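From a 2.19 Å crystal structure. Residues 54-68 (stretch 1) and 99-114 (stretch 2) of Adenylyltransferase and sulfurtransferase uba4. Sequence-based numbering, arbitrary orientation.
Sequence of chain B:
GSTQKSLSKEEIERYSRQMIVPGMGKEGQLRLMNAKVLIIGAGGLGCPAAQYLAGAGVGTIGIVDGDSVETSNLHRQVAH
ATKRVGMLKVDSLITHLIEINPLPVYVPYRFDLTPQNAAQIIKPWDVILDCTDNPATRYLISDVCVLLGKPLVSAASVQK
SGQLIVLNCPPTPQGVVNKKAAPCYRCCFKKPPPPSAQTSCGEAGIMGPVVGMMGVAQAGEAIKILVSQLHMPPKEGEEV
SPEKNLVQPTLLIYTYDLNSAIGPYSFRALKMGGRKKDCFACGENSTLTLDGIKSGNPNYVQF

Stretch 1 (54-68) AGAGVGTIGIVDGDS
Stretch 2 (99-114) EINPLPVYVPYRFDLT

Each stretch leaves a helix, turns, and enters a five-residue strand: 60-64 and 105-109 run parallel, their axes 18° apart and 4.6 Å at closest approach. Register pairs Thr60 with Val105 (CA-CA 4.8 Å) through Val64 with Tyr109 (4.6 Å). A ladder of near-linear hydrogen bonds (160-174°) fixes it: Val105 N to Gly59 O 3.0 Å, Ile61 N to Val105 O 2.9 Å, Val107 N to Ile61 O 2.9 Å, Ile63 N to Val107 O 3.0 Å, Tyr109 N to Ile63 O 2.7 Å and Asp65 N to Tyr109 O 3.1 Å. Pro108, lacking an amide hydrogen, falls where its nitrogen need not donate to this ladder.

Gly57 (phi/psi 99/19) ends its helix in a Schellman motif; a CB there would jam against the preceding carbonyl. Asn101 (chi1 t) bridges the helix ends, ND2 donating to Ala54 O at 3.0 Å.

Tyr106 (m, chi2 -77°) shares a sheet face with Ile61 and Ile63, both chi1 m. Its OH donates to Asn101 O at 2.8 Å, Ala54 CB lies at the ring edge, and Ile61 CD1 approaches CE1 of Tyr106 to 3.8 Å. On the other face, Val64 (t) packs CG2 3.6 Å from CD1 of Tyr109 (m, chi2 84°). Beyond the strands, Gly66 CA lies 3.8 Å from Phe111 CA; a CB on Gly66 would clash with Asp112 OD1.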

# COMPACT_ATOMS: atom_id res chain seq x y z
N ALA B 54 15.98 -10.39 4.18
CA ALA B 54 16.67 -11.23 5.16
C ALA B 54 15.87 -12.50 5.45
O ALA B 54 16.39 -13.61 5.35
CB ALA B 54 16.93 -10.45 6.44
N GLY B 55 14.59 -12.34 5.80
CA GLY B 55 13.77 -13.51 6.08
C GLY B 55 13.71 -14.48 4.92
O GLY B 55 13.69 -15.69 5.12
N ALA B 56 13.70 -13.96 3.68
CA ALA B 56 13.57 -14.80 2.49
C ALA B 56 14.86 -15.54 2.16
O ALA B 56 14.82 -16.50 1.38
CB ALA B 56 13.16 -13.94 1.29
N GLY B 57 15.99 -15.12 2.70
CA GLY B 57 17.23 -15.84 2.55
C GLY B 57 18.19 -15.34 1.49
O GLY B 57 19.07 -16.11 1.06
N VAL B 58 18.06 -14.10 1.03
CA VAL B 58 19.04 -13.56 0.11
C VAL B 58 20.43 -13.74 0.71
O VAL B 58 20.67 -13.35 1.85
CB VAL B 58 18.72 -12.08 -0.21
CG1 VAL B 58 19.87 -11.44 -0.99
CG2 VAL B 58 17.43 -11.99 -1.01
N GLY B 59 21.33 -14.35 -0.06
CA GLY B 59 22.58 -14.81 0.51
C GLY B 59 23.49 -13.70 0.98
O GLY B 59 24.24 -13.88 1.95
N THR B 60 23.47 -12.55 0.30
CA THR B 60 24.36 -11.45 0.64
C THR B 60 23.59 -10.14 0.55
O THR B 60 23.07 -9.80 -0.52
CB THR B 60 25.58 -11.41 -0.29
OG1 THR B 60 26.15 -12.72 -0.39
CG2 THR B 60 26.63 -10.44 0.26
N ILE B 61 23.54 -9.41 1.65
CA ILE B 61 22.78 -8.17 1.76
C ILE B 61 23.73 -7.07 2.20
O ILE B 61 24.26 -7.10 3.32
CB ILE B 61 21.60 -8.30 2.72
CG1 ILE B 61 20.59 -9.32 2.19
CG2 ILE B 61 20.93 -6.95 2.95
CD1 ILE B 61 19.57 -9.76 3.21
N GLY B 62 23.94 -6.08 1.34
CA GLY B 62 24.71 -4.90 1.68
C GLY B 62 23.79 -3.77 2.09
O GLY B 62 22.68 -3.64 1.58
N ILE B 63 24.27 -2.95 3.02
CA ILE B 63 23.50 -1.82 3.54
C ILE B 63 24.43 -0.62 3.63
O ILE B 63 25.51 -0.70 4.22
CB ILE B 63 22.88 -2.13 4.92
CG1 ILE B 63 21.90 -3.30 4.82
CG2 ILE B 63 22.17 -0.90 5.47
CD1 ILE B 63 22.44 -4.61 5.33
N VAL B 64 23.99 0.51 3.06
CA VAL B 64 24.80 1.72 2.98
C VAL B 64 24.08 2.81 3.77
O VAL B 64 22.94 3.15 3.45
CB VAL B 64 25.02 2.16 1.53
CG1 VAL B 64 25.99 3.33 1.46
CG2 VAL B 64 25.54 0.99 0.69
N ASP B 65 24.75 3.35 4.78
CA ASP B 65 24.22 4.48 5.53
C ASP B 65 25.29 4.96 6.51
O ASP B 65 25.98 4.15 7.13
CB ASP B 65 22.94 4.10 6.28
CG ASP B 65 22.01 5.28 6.49
OD1 ASP B 65 22.50 6.35 6.90
OD2 ASP B 65 20.80 5.13 6.21
N GLY B 66 25.40 6.28 6.66
CA GLY B 66 26.36 6.87 7.56
C GLY B 66 25.72 7.63 8.71
O GLY B 66 26.42 8.18 9.57
N ASP B 67 24.39 7.68 8.73
CA ASP B 67 23.66 8.40 9.76
C ASP B 67 23.39 7.50 10.96
O ASP B 67 23.64 6.29 10.94
CB ASP B 67 22.35 8.95 9.19
CG ASP B 67 22.57 10.09 8.22
OD1 ASP B 67 23.51 10.90 8.43
OD2 ASP B 67 21.81 10.19 7.23
N SER B 68 22.84 8.11 12.02
CA SER B 68 22.60 7.44 13.28
C SER B 68 21.11 7.31 13.56
O SER B 68 20.28 8.02 12.99
CB SER B 68 23.27 8.20 14.44
OG SER B 68 24.66 7.93 14.49
N GLU B 99 18.72 -11.15 13.91
CA GLU B 99 17.67 -11.79 14.69
C GLU B 99 16.70 -12.55 13.79
O GLU B 99 16.33 -13.69 14.09
CB GLU B 99 16.91 -10.74 15.51
CG GLU B 99 17.70 -10.16 16.67
CD GLU B 99 16.87 -9.19 17.50
OE1 GLU B 99 16.03 -8.47 16.92
OE2 GLU B 99 17.04 -9.16 18.74
N ILE B 100 16.30 -11.93 12.67
CA ILE B 100 15.34 -12.56 11.77
C ILE B 100 15.95 -13.81 11.15
O ILE B 100 15.30 -14.86 11.06
CB ILE B 100 14.90 -11.56 10.68
CG1 ILE B 100 14.11 -10.41 11.31
CG2 ILE B 100 14.07 -12.27 9.61
CD1 ILE B 100 13.80 -9.29 10.33
N ASN B 101 17.19 -13.71 10.69
CA ASN B 101 17.84 -14.78 9.94
C ASN B 101 19.35 -14.59 9.99
O ASN B 101 19.88 -13.67 9.36
CB ASN B 101 17.34 -14.78 8.50
CG ASN B 101 17.76 -16.02 7.74
OD1 ASN B 101 18.55 -16.83 8.24
ND2 ASN B 101 17.24 -16.18 6.53
N PRO B 102 20.07 -15.42 10.74
CA PRO B 102 21.54 -15.28 10.82
C PRO B 102 22.31 -15.97 9.72
O PRO B 102 23.55 -15.95 9.75
CB PRO B 102 21.86 -15.91 12.19
CG PRO B 102 20.83 -17.00 12.33
CD PRO B 102 19.57 -16.47 11.66
N LEU B 103 21.65 -16.59 8.75
CA LEU B 103 22.35 -17.34 7.72
C LEU B 103 22.93 -16.44 6.63
O LEU B 103 24.01 -16.74 6.10
CB LEU B 103 21.42 -18.39 7.10
CG LEU B 103 20.85 -19.41 8.08
CD1 LEU B 103 20.12 -20.52 7.34
CD2 LEU B 103 21.93 -20.00 8.97
N PRO B 104 22.27 -15.35 6.25
CA PRO B 104 22.83 -14.48 5.21
C PRO B 104 24.04 -13.71 5.72
O PRO B 104 24.23 -13.50 6.92
CB PRO B 104 21.68 -13.52 4.87
CG PRO B 104 20.46 -14.14 5.44
CD PRO B 104 20.91 -14.92 6.64
N VAL B 105 24.87 -13.28 4.78
CA VAL B 105 26.01 -12.41 5.07
C VAL B 105 25.56 -10.96 4.91
O VAL B 105 24.98 -10.59 3.88
CB VAL B 105 27.19 -12.73 4.14
CG1 VAL B 105 28.34 -11.75 4.39
CG2 VAL B 105 27.66 -14.16 4.34
N TYR B 106 25.83 -10.15 5.93
CA TYR B 106 25.45 -8.73 5.92
C TYR B 106 26.71 -7.89 5.80
O TYR B 106 27.66 -8.08 6.56
CB TYR B 106 24.67 -8.38 7.19
CG TYR B 106 23.41 -9.19 7.35
CD1 TYR B 106 22.27 -8.91 6.59
CD2 TYR B 106 23.35 -10.25 8.24
CE1 TYR B 106 21.12 -9.66 6.73
CE2 TYR B 106 22.19 -11.01 8.39
CZ TYR B 106 21.08 -10.70 7.62
OH TYR B 106 19.92 -11.44 7.75
N VAL B 107 26.72 -6.97 4.85
CA VAL B 107 27.88 -6.16 4.53
C VAL B 107 27.53 -4.70 4.78
O VAL B 107 26.83 -4.07 3.98
CB VAL B 107 28.35 -6.38 3.08
CG1 VAL B 107 29.64 -5.62 2.82
CG2 VAL B 107 28.52 -7.86 2.80
N PRO B 108 27.99 -4.11 5.88
CA PRO B 108 27.67 -2.70 6.14
C PRO B 108 28.66 -1.75 5.50
O PRO B 108 29.87 -1.99 5.45
CB PRO B 108 27.75 -2.62 7.67
CG PRO B 108 28.81 -3.62 8.03
CD PRO B 108 28.70 -4.74 7.01
N TYR B 109 28.13 -0.66 4.96
CA TYR B 109 28.92 0.48 4.49
C TYR B 109 28.62 1.62 5.46
O TYR B 109 27.57 2.27 5.35
CB TYR B 109 28.59 0.85 3.05
CG TYR B 109 29.00 -0.18 2.03
CD1 TYR B 109 28.17 -1.26 1.74
CD2 TYR B 109 30.20 -0.07 1.33
CE1 TYR B 109 28.53 -2.21 0.80
CE2 TYR B 109 30.57 -1.02 0.39
CZ TYR B 109 29.73 -2.09 0.13
OH TYR B 109 30.08 -3.03 -0.81
N ARG B 110 29.52 1.85 6.40
CA ARG B 110 29.29 2.82 7.48
C ARG B 110 29.67 4.23 7.07
O ARG B 110 30.45 4.89 7.74
CB ARG B 110 30.04 2.39 8.73
CG ARG B 110 29.69 1.00 9.22
CD ARG B 110 30.46 0.62 10.50
NE ARG B 110 29.94 -0.62 11.08
CZ ARG B 110 30.36 -1.84 10.76
NH1 ARG B 110 31.33 -2.01 9.87
NH2 ARG B 110 29.81 -2.89 11.34
N PHE B 111 29.12 4.70 5.95
CA PHE B 111 29.40 6.05 5.46
C PHE B 111 28.47 6.37 4.31
O PHE B 111 27.89 5.49 3.68
CB PHE B 111 30.87 6.19 5.03
CG PHE B 111 31.37 5.05 4.18
CD1 PHE B 111 31.20 5.07 2.80
CD2 PHE B 111 32.00 3.97 4.76
CE1 PHE B 111 31.66 4.03 2.02
CE2 PHE B 111 32.46 2.92 3.98
CZ PHE B 111 32.29 2.95 2.61
N ASP B 112 28.34 7.67 4.04
CA ASP B 112 27.44 8.15 3.00
C ASP B 112 27.91 7.71 1.62
O ASP B 112 29.11 7.70 1.32
CB ASP B 112 27.35 9.67 3.03
CG ASP B 112 26.76 10.20 4.32
OD1 ASP B 112 26.22 9.38 5.11
OD2 ASP B 112 26.83 11.42 4.55
N LEU B 113 26.95 7.34 0.77
CA LEU B 113 27.23 7.18 -0.65
C LEU B 113 27.36 8.56 -1.30
O LEU B 113 26.59 9.47 -1.01
CB LEU B 113 26.11 6.39 -1.32
CG LEU B 113 26.31 6.05 -2.80
CD1 LEU B 113 26.09 4.57 -3.05
CD2 LEU B 113 25.38 6.88 -3.67
N THR B 114 28.37 8.70 -2.15
CA THR B 114 28.64 9.99 -2.78
C THR B 114 29.07 9.79 -4.23
O THR B 114 29.37 8.66 -4.64
CB THR B 114 29.74 10.75 -2.04
OG1 THR B 114 31.00 10.10 -2.26
CG2 THR B 114 29.46 10.80 -0.54